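Local coordinates for geranyltranstransferase (Enterococcus faecalis, PDB 3P8L), which probably catalyses the magnesium-dependent condensation of geranyl diphosphate with isopentenyl diphosphate to give (2E,6E)-farnesyl diphosphate, at residues L53-V58 and S79-H84. Residues are numbered along the deposited sequence; the frame is centred on the assembly and turned at random.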
loop_
_atom_site.group_PDB
_atom_site.type_symbol
_atom_site.label_atom_id
_atom_site.label_comp_id
_atom_site.label_asym_id
_atom_site.label_seq_id
_atom_site.Cartn_x
_atom_site.Cartn_y
_atom_site.Cartn_z
ATOM N N LEU A 53 -8.249 -13.373 -12.418
ATOM C CA LEU A 53 -7.261 -14.429 -12.524
ATOM C C LEU A 53 -6.497 -14.657 -11.234
ATOM O O LEU A 53 -6.319 -15.809 -10.813
ATOM C CB LEU A 53 -6.286 -14.148 -13.675
ATOM C CG LEU A 53 -5.128 -15.137 -13.859
ATOM C CD1 LEU A 53 -5.661 -16.543 -14.114
ATOM C CD2 LEU A 53 -4.189 -14.701 -14.983
ATOM N N ARG A 54 -6.083 -13.575 -10.588
ATOM C CA ARG A 54 -5.263 -13.685 -9.384
ATOM C C ARG A 54 -5.967 -14.311 -8.150
ATOM O O ARG A 54 -5.437 -15.271 -7.568
ATOM C CB ARG A 54 -4.543 -12.363 -9.081
ATOM C CG ARG A 54 -3.467 -12.030 -10.130
ATOM C CD ARG A 54 -3.231 -10.509 -10.321
ATOM N NE ARG A 54 -2.395 -10.289 -11.495
ATOM C CZ ARG A 54 -2.827 -10.289 -12.755
ATOM N NH1 ARG A 54 -4.122 -10.428 -13.044
ATOM N NH2 ARG A 54 -1.952 -10.116 -13.741
ATOM N N PRO A 55 -7.139 -13.778 -7.751
ATOM C CA PRO A 55 -7.915 -14.465 -6.711
ATOM C C PRO A 55 -8.346 -15.878 -7.124
ATOM O O PRO A 55 -8.391 -16.767 -6.270
ATOM C CB PRO A 55 -9.145 -13.559 -6.522
ATOM C CG PRO A 55 -9.233 -12.713 -7.729
ATOM C CD PRO A 55 -7.794 -12.514 -8.157
ATOM N N LEU A 56 -8.640 -16.083 -8.409
ATOM C CA LEU A 56 -8.947 -17.412 -8.925
ATOM C C LEU A 56 -7.797 -18.383 -8.676
ATOM O O LEU A 56 -8.030 -19.488 -8.197
ATOM C CB LEU A 56 -9.377 -17.407 -10.406
ATOM C CG LEU A 56 -9.892 -18.750 -10.958
ATOM C CD1 LEU A 56 -11.050 -19.254 -10.080
ATOM C CD2 LEU A 56 -10.305 -18.703 -12.436
ATOM N N LEU A 57 -6.562 -17.944 -8.921
ATOM C CA LEU A 57 -5.373 -18.765 -8.618
ATOM C C LEU A 57 -5.230 -19.129 -7.140
ATOM O O LEU A 57 -4.983 -20.297 -6.821
ATOM C CB LEU A 57 -4.103 -18.085 -9.126
ATOM C CG LEU A 57 -3.874 -18.163 -10.636
ATOM C CD1 LEU A 57 -2.775 -17.176 -11.013
ATOM C CD2 LEU A 57 -3.521 -19.586 -11.074
ATOM N N VAL A 58 -5.414 -18.143 -6.251
ATOM C CA VAL A 58 -5.390 -18.373 -4.805
ATOM C C VAL A 58 -6.338 -19.518 -4.427
ATOM O O VAL A 58 -5.921 -20.491 -3.801
ATOM C CB VAL A 58 -5.764 -17.111 -3.978
ATOM C CG1 VAL A 58 -5.801 -17.432 -2.489
ATOM C CG2 VAL A 58 -4.775 -15.971 -4.209
ATOM N N SER A 79 -7.730 -9.143 -1.137
ATOM C CA SER A 79 -6.575 -8.258 -0.957
ATOM C C SER A 79 -5.692 -8.235 -2.210
ATOM O O SER A 79 -5.308 -7.159 -2.695
ATOM C CB SER A 79 -5.752 -8.688 0.261
ATOM O OG SER A 79 -6.420 -8.361 1.466
ATOM N N LEU A 80 -5.397 -9.416 -2.751
ATOM C CA LEU A 80 -4.619 -9.511 -3.992
ATOM C C LEU A 80 -5.313 -8.845 -5.193
ATOM O O LEU A 80 -4.675 -8.102 -5.975
ATOM C CB LEU A 80 -4.295 -10.980 -4.297
ATOM C CG LEU A 80 -3.512 -11.304 -5.562
ATOM C CD1 LEU A 80 -2.159 -10.619 -5.558
ATOM C CD2 LEU A 80 -3.361 -12.835 -5.747
ATOM N N GLU A 81 -6.622 -9.085 -5.334
ATOM C CA GLU A 81 -7.371 -8.467 -6.417
ATOM C C GLU A 81 -7.479 -6.928 -6.269
ATOM O O GLU A 81 -7.531 -6.221 -7.283
ATOM C CB GLU A 81 -8.733 -9.134 -6.604
ATOM C CG GLU A 81 -9.496 -8.692 -7.853
ATOM C CD GLU A 81 -8.806 -9.034 -9.193
ATOM O OE1 GLU A 81 -7.681 -9.605 -9.256
ATOM O OE2 GLU A 81 -9.422 -8.713 -10.210
ATOM N N MET A 82 -7.448 -6.437 -5.027
ATOM C CA MET A 82 -7.368 -5.002 -4.716
ATOM C C MET A 82 -6.062 -4.376 -5.215
ATOM O O MET A 82 -6.088 -3.272 -5.794
ATOM C CB MET A 82 -7.635 -4.705 -3.222
ATOM C CG MET A 82 -9.123 -5.002 -2.751
ATOM S SD MET A 82 -9.361 -4.919 -0.940
ATOM C CE MET A 82 -9.204 -3.153 -0.660
ATOM N N ILE A 83 -4.945 -5.088 -5.015
ATOM C CA ILE A 83 -3.637 -4.683 -5.511
ATOM C C ILE A 83 -3.682 -4.617 -7.036
ATOM O O ILE A 83 -3.275 -3.611 -7.634
ATOM C CB ILE A 83 -2.489 -5.656 -5.076
ATOM C CG1 ILE A 83 -2.247 -5.625 -3.571
ATOM C CG2 ILE A 83 -1.205 -5.370 -5.857
ATOM C CD1 ILE A 83 -1.552 -4.390 -3.051
ATOM N N HIS A 84 -4.153 -5.701 -7.654
ATOM C CA HIS A 84 -4.310 -5.757 -9.089
ATOM C C HIS A 84 -5.151 -4.584 -9.662
ATOM O O HIS A 84 -4.731 -3.958 -10.616
ATOM C CB HIS A 84 -4.943 -7.059 -9.505
ATOM C CG HIS A 84 -5.082 -7.180 -10.982
ATOM N ND1 HIS A 84 -4.005 -7.067 -11.831
ATOM C CD2 HIS A 84 -6.164 -7.381 -11.766
ATOM C CE1 HIS A 84 -4.414 -7.210 -13.077
ATOM N NE2 HIS A 84 -5.716 -7.412 -13.064
HETATM O O HOH W 1 -6.509 -10.774 -11.202
#
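The guanidinium of Arg-54 lies flat over one face of the His-84 imidazole, planes 7° apart and centres 3.8 Å apart, in an offset stack. NH1 of Arg-54 sits 3.2 Å from CE1 of His-84. Arg-54 reaches the ring with a chain extended from CG to NE, while His-84, its CG anti to the backbone N (chi1 -178°), holds the imidazole out where the guanidinium can lie on it. At the edge of the guanidinium, in its plane, one water ties the helices together: it donates to OE1 of Glu-81 (2.6 Å) and accepts from both the backbone N and NH1 of Arg-54, which, with the stack, probably limits rotation of that group. A bend at chi2 (63°) carries the Glu-81 carboxylate obliquely across the CG-CD edge of Pro-55, OE1 of Glu-81 lying 3.1 Å from CD of Pro-55; its other oxygen, OE2, forms a salt bridge with Arg-52. One turn before His-84, CD2 of Leu-80 packs on CB of Arg-54 (3.6 Å) and CG2 of Val-58 (3.8 Å). The axes of 53-58 and 79-84, on helices 53-64 and 71-92 of the all-helical isoprenoid synthase fold, run nearly antiparallel, 8.5 Å apart at closest; helix 175-200 packs on Val-58 and Leu-80 through Ala-193, and helix 13-31 meets Glu-81 through Met-25.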